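Local atomic coordinates of adenylate isopentenyltransferase (Humulus lupulus, PDB entry 3A8T), a protein that catalyses the transfer of an isopentenyl group from dimethylallyl diphosphate to ATP, ADP and AMP in cytokinin biosynthesis. Residues D59-H63 / F64-V68; V180-S183 / V184-T188. One frame throughout, in Å; residues are numbered along the deposited sequence.

Contact 1. Residues D59-H63 / F64-V68; sequences DLAAH and FPLEV
The turn from helix 53-61 into strand 66-70, a helix-to-strand connection of the P-loop fold, is held by Leu60, His63, Phe64 and Leu66. Phe64 N donates to Leu60 O over 2.9 Å, in the carbonyl plane but bent at the hydrogen to 141°. The same oxygen accepts from His63 N, so two successive amides grip one carbonyl as the chain leaves the helix. CB of His63 lies over one face of the Phe64 ring, 3.9 Å from its centroid and displaced toward the rim, a CH-pi contact. With its CG beside the backbone N (chi1 -55°), the Phe64 ring folds back over the turn, and its CE2 comes 4.3 Å from Leu60 CD2. In the fold, helix 53-61 follows the ATP-binding loop, and this reversal returns the chain to the parallel sheet. There Leu66 points back at the helix: its CD2 meets Leu60 CB at 4.0 Å, while its CG lies 4.1 Å from Ala61 CB. Within the turn, Ala61 CA approaches Phe64 O at 3.5 Å in a CA-H...O contact. Helix 315-338 packs against the Phe64 ring through Val333 and Leu337. Were Phe64 cut back to an alanine, His63 CB and Leu60 CD2 would probably lose their aromatic partner and a gap would open beside helix 315-338. Leu66 also touches Val134 of the adjacent strand 132-136.

Contact 2. Residues V180-S183 / V184-T188; sequences VDVS and VKVLT
Val182 and Leu187 meet in the beta-alpha connection where strand 174-181 gives way to helix 184-201, at the C-terminal edge of the parallel sheet in this P-loop NTPase-like fold; their side chains cross at about a right angle. The tight part of the contact centres on one methyl group, CG1 of Val182. It stands 3.7 Å from Leu187 CB and 4.0 Å from Val186 CG1, and it reaches the backbone of the first helical turn, 3.6 Å from Leu187 N. Its torsion explains this reach: CG1 lies opposite the backbone N (chi1 177°), which carries it forward to the incoming helix. Next to this apolar patch the first turn is closed by a nearly straight hydrogen bond, Leu187 N to Ser183 O at 2.9 Å, with 165° at the hydrogen and the donor almost in line with the carbonyl. Leu187 CB lies 3.4 Å from the same Ser183 O, so the acceptor is bordered by carbon as well as by its N-H.

The Ser183, Val184 and Lys185 side is looser and largely exposed, though Val184 touches Ile283 of helix 257-289. Ser183 occupies the N-cap position, yet its hydroxyl makes no capping bond; its N bonds to Thr302 OG1. Val184 points away from the preceding segment, its CB 3.8 Å from Ser183 C, and Lys185 extends outward to form a salt bridge with Asp189 one turn on. Around the buried side, Phe305 of helix 302-309 touches both Val182 and Val186, Thr51 of the ATP-binding loop lies against Val182, and helix 257-289 meets Leu187 through Ala279.

The two contacts show how an alpha/beta fold changes direction: contact 1 takes the chain from a helix into a strand, contact 2 from a strand into a helix. They come in series along the chain, with centres about 25 Å and nearest atoms about 8 Å apart, without touching. Each includes an end of a strand in one parallel sheet, the start of 66-70 and the end of 174-181, with 132-136 and 41-46 between. The ATP-binding loop connects them indirectly: strand 41-46 leads into it, helix 53-61 follows it toward contact 1, and its Thr51 touches contact 2. The two turns thus lie at opposite edges of the sheet, contact 2 on the edge where that loop begins.

Contact 1. Residues D59-H63 / F64-V68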
loop_
_atom_site.group_PDB
_atom_site.type_symbol
_atom_site.label_atom_id
_atom_site.label_comp_id
_atom_site.label_asym_id
_atom_site.label_seq_id
_atom_site.Cartn_x
_atom_site.Cartn_y
_atom_site.Cartn_z
ATOM N N ASP A 59 -5.591 9.897 -11.061
ATOM C CA ASP A 59 -6.384 11.069 -11.412
ATOM C C ASP A 59 -5.499 12.253 -11.804
ATOM O O ASP A 59 -5.787 12.966 -12.735
ATOM C CB ASP A 59 -7.289 11.494 -10.244
ATOM C CG ASP A 59 -8.492 10.535 -10.024
ATOM O OD1 ASP A 59 -8.969 9.919 -11.008
ATOM O OD2 ASP A 59 -8.990 10.429 -8.876
ATOM N N LEU A 60 -4.406 12.455 -11.100
ATOM C CA LEU A 60 -3.505 13.557 -11.403
ATOM C C LEU A 60 -2.849 13.417 -12.763
ATOM O O LEU A 60 -2.400 14.389 -13.321
ATOM C CB LEU A 60 -2.395 13.642 -10.326
ATOM C CG LEU A 60 -2.791 14.165 -8.922
ATOM C CD1 LEU A 60 -1.698 13.904 -7.966
ATOM C CD2 LEU A 60 -3.095 15.686 -8.940
ATOM N N ALA A 61 -2.788 12.198 -13.292
ATOM C CA ALA A 61 -2.130 11.942 -14.564
ATOM C C ALA A 61 -2.961 12.510 -15.674
ATOM O O ALA A 61 -2.434 12.819 -16.726
ATOM C CB ALA A 61 -1.896 10.411 -14.777
ATOM N N ALA A 62 -4.264 12.642 -15.451
ATOM C CA ALA A 62 -5.082 13.222 -16.499
ATOM C C ALA A 62 -4.771 14.754 -16.663
ATOM O O ALA A 62 -5.131 15.336 -17.678
ATOM C CB ALA A 62 -6.592 13.002 -16.204
ATOM N N HIS A 63 -4.074 15.349 -15.691
ATOM C CA HIS A 63 -3.757 16.784 -15.673
ATOM C C HIS A 63 -2.307 17.091 -15.867
ATOM O O HIS A 63 -1.945 18.166 -16.304
ATOM C CB HIS A 63 -4.108 17.406 -14.319
ATOM C CG HIS A 63 -5.568 17.409 -14.016
ATOM N ND1 HIS A 63 -6.352 18.519 -14.199
ATOM C CD2 HIS A 63 -6.400 16.410 -13.644
ATOM C CE1 HIS A 63 -7.613 18.203 -13.960
ATOM N NE2 HIS A 63 -7.666 16.927 -13.622
ATOM N N PHE A 64 -1.476 16.143 -15.482
ATOM C CA PHE A 64 -0.049 16.289 -15.559
ATOM C C PHE A 64 0.652 15.071 -16.112
ATOM O O PHE A 64 0.473 13.970 -15.618
ATOM C CB PHE A 64 0.498 16.526 -14.168
ATOM C CG PHE A 64 -0.133 17.680 -13.454
ATOM C CD1 PHE A 64 0.150 18.994 -13.842
ATOM C CD2 PHE A 64 -1.027 17.454 -12.409
ATOM C CE1 PHE A 64 -0.447 20.054 -13.212
ATOM C CE2 PHE A 64 -1.641 18.516 -11.758
ATOM C CZ PHE A 64 -1.355 19.818 -12.158
ATOM N N PRO A 65 1.478 15.262 -17.140
ATOM C CA PRO A 65 2.197 14.098 -17.681
ATOM C C PRO A 65 3.075 13.544 -16.531
ATOM O O PRO A 65 3.963 14.226 -16.011
ATOM C CB PRO A 65 3.019 14.689 -18.837
ATOM C CG PRO A 65 3.153 16.176 -18.479
ATOM C CD PRO A 65 1.841 16.526 -17.828
ATOM N N LEU A 66 2.817 12.317 -16.106
ATOM C CA LEU A 66 3.602 11.807 -15.000
ATOM C C LEU A 66 3.806 10.292 -15.040
ATOM O O LEU A 66 3.283 9.611 -15.905
ATOM C CB LEU A 66 2.976 12.301 -13.672
ATOM C CG LEU A 66 1.643 11.731 -13.199
ATOM C CD1 LEU A 66 1.889 10.392 -12.555
ATOM C CD2 LEU A 66 0.957 12.673 -12.216
ATOM N N GLU A 67 4.613 9.783 -14.134
ATOM C CA GLU A 67 4.889 8.351 -14.074
ATOM C C GLU A 67 5.001 8.085 -12.576
ATOM O O GLU A 67 5.452 8.937 -11.789
ATOM C CB GLU A 67 6.223 7.959 -14.794
ATOM C CG GLU A 67 6.380 8.496 -16.263
ATOM C CD GLU A 67 7.371 7.677 -17.177
ATOM O OE1 GLU A 67 7.924 6.657 -16.708
ATOM O OE2 GLU A 67 7.611 8.060 -18.367
ATOM N N VAL A 68 4.599 6.883 -12.196
ATOM C CA VAL A 68 4.578 6.487 -10.811
ATOM C C VAL A 68 5.674 5.546 -10.372
ATOM O O VAL A 68 6.032 4.609 -11.071
ATOM C CB VAL A 68 3.174 5.848 -10.458
ATOM C CG1 VAL A 68 3.241 5.129 -9.142
ATOM C CG2 VAL A 68 2.097 6.926 -10.387
#

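Contact 2. Residues V180-S183 / V184-T188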
loop_
_atom_site.group_PDB
_atom_site.type_symbol
_atom_site.label_atom_id
_atom_site.label_comp_id
_atom_site.label_asym_id
_atom_site.label_seq_id
_atom_site.Cartn_x
_atom_site.Cartn_y
_atom_site.Cartn_z
ATOM N N VAL A 180 -2.852 12.182 2.130
ATOM C CA VAL A 180 -4.281 11.896 2.098
ATOM C C VAL A 180 -4.665 11.335 3.452
ATOM O O VAL A 180 -4.215 10.280 3.847
ATOM C CB VAL A 180 -4.679 10.886 0.945
ATOM C CG1 VAL A 180 -6.175 10.723 0.884
ATOM C CG2 VAL A 180 -4.204 11.423 -0.390
ATOM N N ASP A 181 -5.487 12.072 4.172
ATOM C CA ASP A 181 -5.872 11.668 5.496
ATOM C C ASP A 181 -7.357 11.263 5.566
ATOM O O ASP A 181 -8.220 11.776 4.844
ATOM C CB ASP A 181 -5.511 12.835 6.434
ATOM C CG ASP A 181 -5.775 12.544 7.920
ATOM O OD1 ASP A 181 -5.309 11.502 8.475
ATOM O OD2 ASP A 181 -6.436 13.400 8.541
ATOM N N VAL A 182 -7.630 10.309 6.444
ATOM C CA VAL A 182 -8.964 9.803 6.656
ATOM C C VAL A 182 -9.156 9.654 8.168
ATOM O O VAL A 182 -8.237 9.241 8.869
ATOM C CB VAL A 182 -9.092 8.432 5.985
ATOM C CG1 VAL A 182 -10.453 7.829 6.229
ATOM C CG2 VAL A 182 -8.859 8.602 4.494
ATOM N N SER A 183 -10.305 10.010 8.713
ATOM C CA SER A 183 -10.446 9.803 10.132
ATOM C C SER A 183 -10.241 8.313 10.459
ATOM O O SER A 183 -10.688 7.457 9.720
ATOM C CB SER A 183 -11.813 10.257 10.559
ATOM O OG SER A 183 -11.785 11.672 10.626
ATOM N N VAL A 184 -9.557 8.007 11.558
ATOM C CA VAL A 184 -9.303 6.614 11.903
ATOM C C VAL A 184 -10.516 5.711 11.808
ATOM O O VAL A 184 -10.481 4.698 11.110
ATOM C CB VAL A 184 -8.652 6.460 13.320
ATOM C CG1 VAL A 184 -7.156 6.760 13.220
ATOM C CG2 VAL A 184 -9.310 7.387 14.338
ATOM N N LYS A 185 -11.596 6.088 12.477
ATOM C CA LYS A 185 -12.802 5.267 12.426
ATOM C C LYS A 185 -13.276 4.969 11.007
ATOM O O LYS A 185 -13.588 3.851 10.688
ATOM C CB LYS A 185 -13.949 5.903 13.212
ATOM C CG LYS A 185 -15.045 4.903 13.502
ATOM C CD LYS A 185 -14.413 3.560 13.957
ATOM C CE LYS A 185 -15.431 2.509 14.404
ATOM N NZ LYS A 185 -16.531 2.256 13.429
ATOM N N VAL A 186 -13.359 5.978 10.154
ATOM C CA VAL A 186 -13.786 5.721 8.790
ATOM C C VAL A 186 -12.781 4.807 8.076
ATOM O O VAL A 186 -13.167 3.876 7.377
ATOM C CB VAL A 186 -13.954 7.047 8.033
ATOM C CG1 VAL A 186 -14.298 6.792 6.541
ATOM C CG2 VAL A 186 -15.061 7.840 8.711
ATOM N N LEU A 187 -11.494 5.056 8.308
ATOM C CA LEU A 187 -10.429 4.302 7.687
ATOM C C LEU A 187 -10.530 2.862 8.127
ATOM O O LEU A 187 -10.553 1.951 7.323
ATOM C CB LEU A 187 -9.092 4.906 8.053
ATOM C CG LEU A 187 -7.882 4.260 7.363
ATOM C CD1 LEU A 187 -8.066 4.279 5.857
ATOM C CD2 LEU A 187 -6.599 4.962 7.824
ATOM N N THR A 188 -10.604 2.682 9.428
ATOM C CA THR A 188 -10.769 1.393 10.075
ATOM C C THR A 188 -11.904 0.603 9.405
ATOM O O THR A 188 -11.719 -0.521 8.934
ATOM C CB THR A 188 -11.077 1.679 11.566
ATOM O OG1 THR A 188 -9.843 1.815 12.268
ATOM C CG2 THR A 188 -11.906 0.613 12.183
#